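Local coordinates for protein serine acetyltransferase 1, putative (Entamoeba histolytica, PDB 7BW9) that probably catalyses the acetylation of serine to O-acetylserine in cysteine biosynthesis, and binds cysteine, at residues A[40-45]-A[132-137]; A[44-49]-A[102-107]. All blocks are in the same frame, centred on the assembly; numbering follows the deposited sequence.

Contact 1 (A[40-45]-A[132-137]); sequences LIQKIL and VMMIQR
Met134 reaches from helix 128-144 into the side of helix 36-45 and touches three of its side chains in turn. Its CB rests 4.0 Å from CG2 of Ile41. One atom further out, Met134 CG lies 4.1 Å from CD1 of Leu45, one helical turn on from Ile41. Beyond CG the chain is extended: chi2 of -176° sets SD anti to CA, and SD sits 3.9 Å from CG of Gln42. The terminal methyl goes on to pack on Phe46, just after helix 36-45. Relative to Ile41 and Leu45 the methionine slides past in the opposite direction, whereas the aliphatic part of Gln42 crosses it at about a right angle.

Ile41 uses its second branch on the next residue. Its CD1 meets CD1 of Ile135 at 3.8 Å, methyl to methyl, with the two side chains again crossing at about a right angle. Ile135 also packs on Leu154, Met155 and Ile158 of helix 148-162, and Ile41 on Leu68 of helix 58-79, which ties the pair to two further helices.

The segment axes run nearly perpendicular, at 93°, and approach to 10.4 Å. This is buried helix-helix packing within the helical part of the enzyme. With no hydrogen bond or salt bridge across it, the contact depends on the fit of aliphatic groups and a thioether, so dispersion and burial of apolar surface would hold the two helices together.

Contact 2 (A[44-49]-A[102-107]); sequences ILFPDF and LVKQDI
Phe46 and Val103 meet at the edge of the phenylalanine ring, where CG1 of Val103 lies in the ring plane, 3.7 Å from CE2 of Phe46. Phe46 is the first residue to leave helical geometry after helix 36-45. Its CG is anti to the carbonyl carbon (chi1 -60°), and the outer rim of the ring is turned to helix 96-113.

Three residues of that helix gather round this rim. The Val103 side chain crosses that of Phe46 obliquely, yet its CG1 lies in the ring plane beside CE2 and CZ. Ile107, one turn further along, reaches the ring tip to tip and places its CD1 only 3.3 Å from CZ of Phe46, a tight approach for two carbons. Lys104 adds its CG at the edge, near the ring plane, 4.1 Å from the same CZ. Only the aliphatic start of the lysine takes part: the chain bends at chi3 (75°), which turns CE aside, and NZ forms a salt bridge with Asp19.

Val103 serves two neighbours with its two methyls. While CG1 takes the ring edge, CG2 sits 4.2 Å from CD1 of Leu45, the last residue of helix 36-45. The carbonyl oxygen of Leu45 accepts a hydrogen bond from NE of Arg100, also on helix 96-113, so the helix end has a polar attachment beside the apolar one. Ile107 continues onto Leu120 and Ile124 of helix 120-126.

The contact thus joins the end of helix 36-45, and the turn after it, to the middle of helix 96-113. Between the two segments the interaction is apolar throughout, an aromatic rim set among methyl and methylene groups, while the charge of Lys104 is matched away from the ring.

Contacts 1 and 2 share Ile44 and Leu45, with centres about 8 Å apart. Leu45 CD1 serves both, meeting helix 128-144 in one and helix 96-113 in the other, and Met134 CE lies 3.8 Å from Phe46 CE2. Those two helices are joined directly, by a salt bridge of 3.1 Å from Arg137 NE to Asp106 OD2. Arg137 further bonds the carbonyl oxygens of Ile172 and Gly173, and Asp106 the backbone N of Phe176, which anchors the helical region to the start of the left-handed beta-helix. Neither contact includes a cysteine-pocket residue, but helix 96-113 leads from contact 2 to Asp114, Pro115 and Ala116, just beyond its end, which line one cysteine pocket with Asp179 and His180.

Contact 1 (A[40-45]-A[132-137])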
loop_
_atom_site.group_PDB
_atom_site.type_symbol
_atom_site.label_atom_id
_atom_site.label_comp_id
_atom_site.label_asym_id
_atom_site.label_seq_id
_atom_site.Cartn_x
_atom_site.Cartn_y
_atom_site.Cartn_z
ATOM N N LEU A 40 -17.227 -5.938 8.876
ATOM C CA LEU A 40 -18.581 -6.484 8.889
ATOM C C LEU A 40 -18.765 -7.544 7.822
ATOM O O LEU A 40 -19.353 -8.602 8.088
ATOM C CB LEU A 40 -19.603 -5.366 8.708
ATOM C CG LEU A 40 -19.839 -4.539 9.977
ATOM C CD1 LEU A 40 -20.855 -3.436 9.710
ATOM C CD2 LEU A 40 -20.300 -5.444 11.120
ATOM N N ILE A 41 -18.283 -7.280 6.599
ATOM C CA ILE A 41 -18.442 -8.263 5.534
ATOM C C ILE A 41 -17.728 -9.548 5.904
ATOM O O ILE A 41 -18.248 -10.651 5.683
ATOM C CB ILE A 41 -17.959 -7.674 4.192
ATOM C CG1 ILE A 41 -18.970 -6.626 3.717
ATOM C CG2 ILE A 41 -17.800 -8.743 3.144
ATOM C CD1 ILE A 41 -18.410 -5.643 2.751
ATOM N N GLN A 42 -16.553 -9.431 6.522
ATOM C CA GLN A 42 -15.820 -10.619 6.944
ATOM C C GLN A 42 -16.634 -11.450 7.921
ATOM O O GLN A 42 -16.737 -12.675 7.776
ATOM C CB GLN A 42 -14.487 -10.220 7.584
ATOM C CG GLN A 42 -13.408 -9.781 6.576
ATOM C CD GLN A 42 -12.189 -9.200 7.271
ATOM O OE1 GLN A 42 -12.288 -8.641 8.377
ATOM N NE2 GLN A 42 -11.033 -9.343 6.644
ATOM N N LYS A 43 -17.202 -10.794 8.949
ATOM C CA LYS A 43 -18.015 -11.497 9.936
ATOM C C LYS A 43 -19.289 -12.047 9.307
ATOM O O LYS A 43 -19.753 -13.133 9.678
ATOM C CB LYS A 43 -18.364 -10.566 11.104
ATOM C CG LYS A 43 -17.164 -10.007 11.847
ATOM C CD LYS A 43 -17.584 -9.148 13.043
ATOM C CE LYS A 43 -16.364 -8.591 13.770
ATOM N NZ LYS A 43 -16.673 -8.128 15.157
ATOM N N ILE A 44 -19.879 -11.313 8.362
ATOM C CA ILE A 44 -21.092 -11.813 7.713
ATOM C C ILE A 44 -20.785 -13.042 6.858
ATOM O O ILE A 44 -21.531 -14.028 6.878
ATOM C CB ILE A 44 -21.759 -10.709 6.876
ATOM C CG1 ILE A 44 -22.348 -9.621 7.783
ATOM C CG2 ILE A 44 -22.843 -11.316 6.000
ATOM C CD1 ILE A 44 -22.568 -8.281 7.081
ATOM N N LEU A 45 -19.690 -13.014 6.095
ATOM C CA LEU A 45 -19.459 -14.119 5.163
ATOM C C LEU A 45 -18.824 -15.341 5.825
ATOM O O LEU A 45 -19.046 -16.468 5.370
ATOM C CB LEU A 45 -18.577 -13.665 4.005
ATOM C CG LEU A 45 -19.095 -12.526 3.128
ATOM C CD1 LEU A 45 -17.986 -12.127 2.189
ATOM C CD2 LEU A 45 -20.322 -12.948 2.361
ATOM N N VAL A 132 -9.982 -8.069 -1.026
ATOM C CA VAL A 132 -10.377 -7.068 -2.015
ATOM C C VAL A 132 -11.599 -7.546 -2.791
ATOM O O VAL A 132 -12.449 -6.738 -3.180
ATOM C CB VAL A 132 -9.193 -6.709 -2.945
ATOM C CG1 VAL A 132 -8.932 -7.810 -3.969
ATOM C CG2 VAL A 132 -9.460 -5.394 -3.670
ATOM N N MET A 133 -11.730 -8.860 -2.998
ATOM C CA MET A 133 -12.869 -9.385 -3.739
ATOM C C MET A 133 -14.139 -9.429 -2.895
ATOM O O MET A 133 -15.232 -9.218 -3.432
ATOM C CB MET A 133 -12.535 -10.766 -4.301
ATOM C CG MET A 133 -11.553 -10.699 -5.491
ATOM S SD MET A 133 -11.968 -9.422 -6.713
ATOM C CE MET A 133 -13.582 -10.037 -7.235
ATOM N N MET A 134 -14.027 -9.687 -1.584
ATOM C CA MET A 134 -15.167 -9.458 -0.696
ATOM C C MET A 134 -15.743 -8.056 -0.894
ATOM O O MET A 134 -16.954 -7.880 -1.049
ATOM C CB MET A 134 -14.751 -9.644 0.765
ATOM C CG MET A 134 -14.208 -11.013 1.140
ATOM S SD MET A 134 -13.897 -11.057 2.926
ATOM C CE MET A 134 -13.447 -12.773 3.187
ATOM N N ILE A 135 -14.881 -7.039 -0.899
ATOM C CA ILE A 135 -15.358 -5.675 -1.098
ATOM C C ILE A 135 -15.835 -5.463 -2.533
ATOM O O ILE A 135 -16.887 -4.846 -2.763
ATOM C CB ILE A 135 -14.260 -4.671 -0.718
ATOM C CG1 ILE A 135 -13.795 -4.929 0.709
ATOM C CG2 ILE A 135 -14.758 -3.232 -0.869
ATOM C CD1 ILE A 135 -14.893 -4.706 1.779
ATOM N N GLN A 136 -15.073 -5.957 -3.525
ATOM C CA GLN A 136 -15.383 -5.633 -4.921
ATOM C C GLN A 136 -16.725 -6.211 -5.344
ATOM O O GLN A 136 -17.501 -5.544 -6.038
ATOM C CB GLN A 136 -14.284 -6.138 -5.860
ATOM C CG GLN A 136 -14.230 -5.368 -7.224
ATOM C CD GLN A 136 -15.216 -5.897 -8.253
ATOM O OE1 GLN A 136 -15.622 -7.053 -8.182
ATOM N NE2 GLN A 136 -15.631 -5.044 -9.191
ATOM N N ARG A 137 -17.011 -7.454 -4.950
ATOM C CA ARG A 137 -18.280 -8.060 -5.331
ATOM C C ARG A 137 -19.463 -7.344 -4.681
ATOM O O ARG A 137 -20.539 -7.257 -5.285
ATOM C CB ARG A 137 -18.245 -9.553 -4.991
ATOM C CG ARG A 137 -17.112 -10.260 -5.763
ATOM C CD ARG A 137 -17.350 -11.735 -5.924
ATOM N NE ARG A 137 -16.224 -12.454 -6.525
ATOM C CZ ARG A 137 -15.984 -12.519 -7.839
ATOM N NH1 ARG A 137 -16.773 -11.887 -8.697
ATOM N NH2 ARG A 137 -14.955 -13.228 -8.291
#

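Contact 2 (A[44-49]-A[102-107])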
loop_
_atom_site.group_PDB
_atom_site.type_symbol
_atom_site.label_atom_id
_atom_site.label_comp_id
_atom_site.label_asym_id
_atom_site.label_seq_id
_atom_site.Cartn_x
_atom_site.Cartn_y
_atom_site.Cartn_z
ATOM N N ILE A 44 -19.879 -11.313 8.362
ATOM C CA ILE A 44 -21.092 -11.813 7.713
ATOM C C ILE A 44 -20.785 -13.042 6.858
ATOM O O ILE A 44 -21.531 -14.028 6.878
ATOM C CB ILE A 44 -21.759 -10.709 6.876
ATOM C CG1 ILE A 44 -22.348 -9.621 7.783
ATOM C CG2 ILE A 44 -22.843 -11.316 6.000
ATOM C CD1 ILE A 44 -22.568 -8.281 7.081
ATOM N N LEU A 45 -19.690 -13.014 6.095
ATOM C CA LEU A 45 -19.459 -14.119 5.163
ATOM C C LEU A 45 -18.824 -15.341 5.825
ATOM O O LEU A 45 -19.046 -16.468 5.370
ATOM C CB LEU A 45 -18.577 -13.665 4.005
ATOM C CG LEU A 45 -19.095 -12.526 3.128
ATOM C CD1 LEU A 45 -17.986 -12.127 2.189
ATOM C CD2 LEU A 45 -20.322 -12.948 2.361
ATOM N N PHE A 46 -18.018 -15.163 6.865
ATOM C CA PHE A 46 -17.344 -16.284 7.519
ATOM C C PHE A 46 -17.290 -16.071 9.019
ATOM O O PHE A 46 -16.216 -15.860 9.591
ATOM C CB PHE A 46 -15.937 -16.470 6.960
ATOM C CG PHE A 46 -15.916 -16.736 5.516
ATOM C CD1 PHE A 46 -16.214 -17.998 5.036
ATOM C CD2 PHE A 46 -15.603 -15.722 4.620
ATOM C CE1 PHE A 46 -16.193 -18.255 3.681
ATOM C CE2 PHE A 46 -15.586 -15.970 3.260
ATOM C CZ PHE A 46 -15.888 -17.242 2.792
ATOM N N PRO A 47 -18.438 -16.146 9.698
ATOM C CA PRO A 47 -18.427 -15.960 11.158
ATOM C C PRO A 47 -17.403 -16.824 11.874
ATOM O O PRO A 47 -16.768 -16.356 12.826
ATOM C CB PRO A 47 -19.866 -16.310 11.570
ATOM C CG PRO A 47 -20.520 -16.918 10.331
ATOM C CD PRO A 47 -19.805 -16.298 9.172
ATOM N N ASP A 48 -17.192 -18.060 11.428
ATOM C CA ASP A 48 -16.291 -18.936 12.172
ATOM C C ASP A 48 -14.879 -18.372 12.293
ATOM O O ASP A 48 -14.182 -18.693 13.262
ATOM C CB ASP A 48 -16.243 -20.320 11.532
ATOM C CG ASP A 48 -17.499 -21.136 11.805
ATOM O OD1 ASP A 48 -18.498 -20.571 12.313
ATOM O OD2 ASP A 48 -17.488 -22.346 11.494
ATOM N N PHE A 49 -14.448 -17.508 11.370
ATOM C CA PHE A 49 -13.074 -17.015 11.405
ATOM C C PHE A 49 -12.945 -15.607 11.959
ATOM O O PHE A 49 -11.817 -15.160 12.217
ATOM C CB PHE A 49 -12.451 -17.090 9.995
ATOM C CG PHE A 49 -12.417 -18.489 9.451
ATOM C CD1 PHE A 49 -11.336 -19.314 9.701
ATOM C CD2 PHE A 49 -13.501 -19.006 8.757
ATOM C CE1 PHE A 49 -11.322 -20.619 9.228
ATOM C CE2 PHE A 49 -13.493 -20.305 8.288
ATOM C CZ PHE A 49 -12.401 -21.112 8.523
ATOM N N LEU A 102 -19.555 -16.898 -4.403
ATOM C CA LEU A 102 -18.457 -16.443 -5.260
ATOM C C LEU A 102 -17.159 -16.262 -4.472
ATOM O O LEU A 102 -16.080 -16.665 -4.933
ATOM C CB LEU A 102 -18.850 -15.135 -5.961
ATOM C CG LEU A 102 -19.837 -15.245 -7.136
ATOM C CD1 LEU A 102 -20.242 -13.867 -7.644
ATOM C CD2 LEU A 102 -19.280 -16.096 -8.278
ATOM N N VAL A 103 -17.239 -15.661 -3.282
ATOM C CA VAL A 103 -16.044 -15.475 -2.466
ATOM C C VAL A 103 -15.450 -16.826 -2.082
ATOM O O VAL A 103 -14.223 -17.019 -2.115
ATOM C CB VAL A 103 -16.379 -14.611 -1.234
ATOM C CG1 VAL A 103 -15.256 -14.668 -0.211
ATOM C CG2 VAL A 103 -16.654 -13.156 -1.673
ATOM N N LYS A 104 -16.312 -17.798 -1.758
ATOM C CA LYS A 104 -15.837 -19.147 -1.453
ATOM C C LYS A 104 -15.038 -19.727 -2.613
ATOM O O LYS A 104 -14.018 -20.394 -2.404
ATOM C CB LYS A 104 -17.014 -20.069 -1.126
ATOM C CG LYS A 104 -17.699 -19.798 0.204
ATOM C CD LYS A 104 -19.000 -20.607 0.288
ATOM C CE LYS A 104 -18.721 -22.075 0.550
ATOM N NZ LYS A 104 -19.980 -22.877 0.553
ATOM N N GLN A 105 -15.484 -19.483 -3.843
ATOM C CA GLN A 105 -14.732 -19.983 -4.987
ATOM C C GLN A 105 -13.434 -19.217 -5.193
ATOM O O GLN A 105 -12.432 -19.821 -5.582
ATOM C CB GLN A 105 -15.605 -19.957 -6.231
ATOM C CG GLN A 105 -16.838 -20.848 -6.070
ATOM C CD GLN A 105 -17.738 -20.781 -7.281
ATOM O OE1 GLN A 105 -18.155 -21.806 -7.819
ATOM N NE2 GLN A 105 -18.022 -19.570 -7.734
ATOM N N ASP A 106 -13.412 -17.905 -4.895
ATOM C CA ASP A 106 -12.138 -17.187 -4.894
ATOM C C ASP A 106 -11.162 -17.812 -3.895
ATOM O O ASP A 106 -9.969 -17.967 -4.188
ATOM C CB ASP A 106 -12.350 -15.699 -4.583
ATOM C CG ASP A 106 -13.194 -14.968 -5.650
ATOM O OD1 ASP A 106 -13.143 -15.329 -6.863
ATOM O OD2 ASP A 106 -13.914 -14.014 -5.268
ATOM N N ILE A 107 -11.661 -18.194 -2.715
ATOM C CA ILE A 107 -10.817 -18.842 -1.710
ATOM C C ILE A 107 -10.283 -20.168 -2.229
ATOM O O ILE A 107 -9.101 -20.493 -2.050
ATOM C CB ILE A 107 -11.605 -19.026 -0.401
ATOM C CG1 ILE A 107 -11.799 -17.676 0.290
ATOM C CG2 ILE A 107 -10.937 -20.065 0.503
ATOM C CD1 ILE A 107 -13.053 -17.638 1.123
#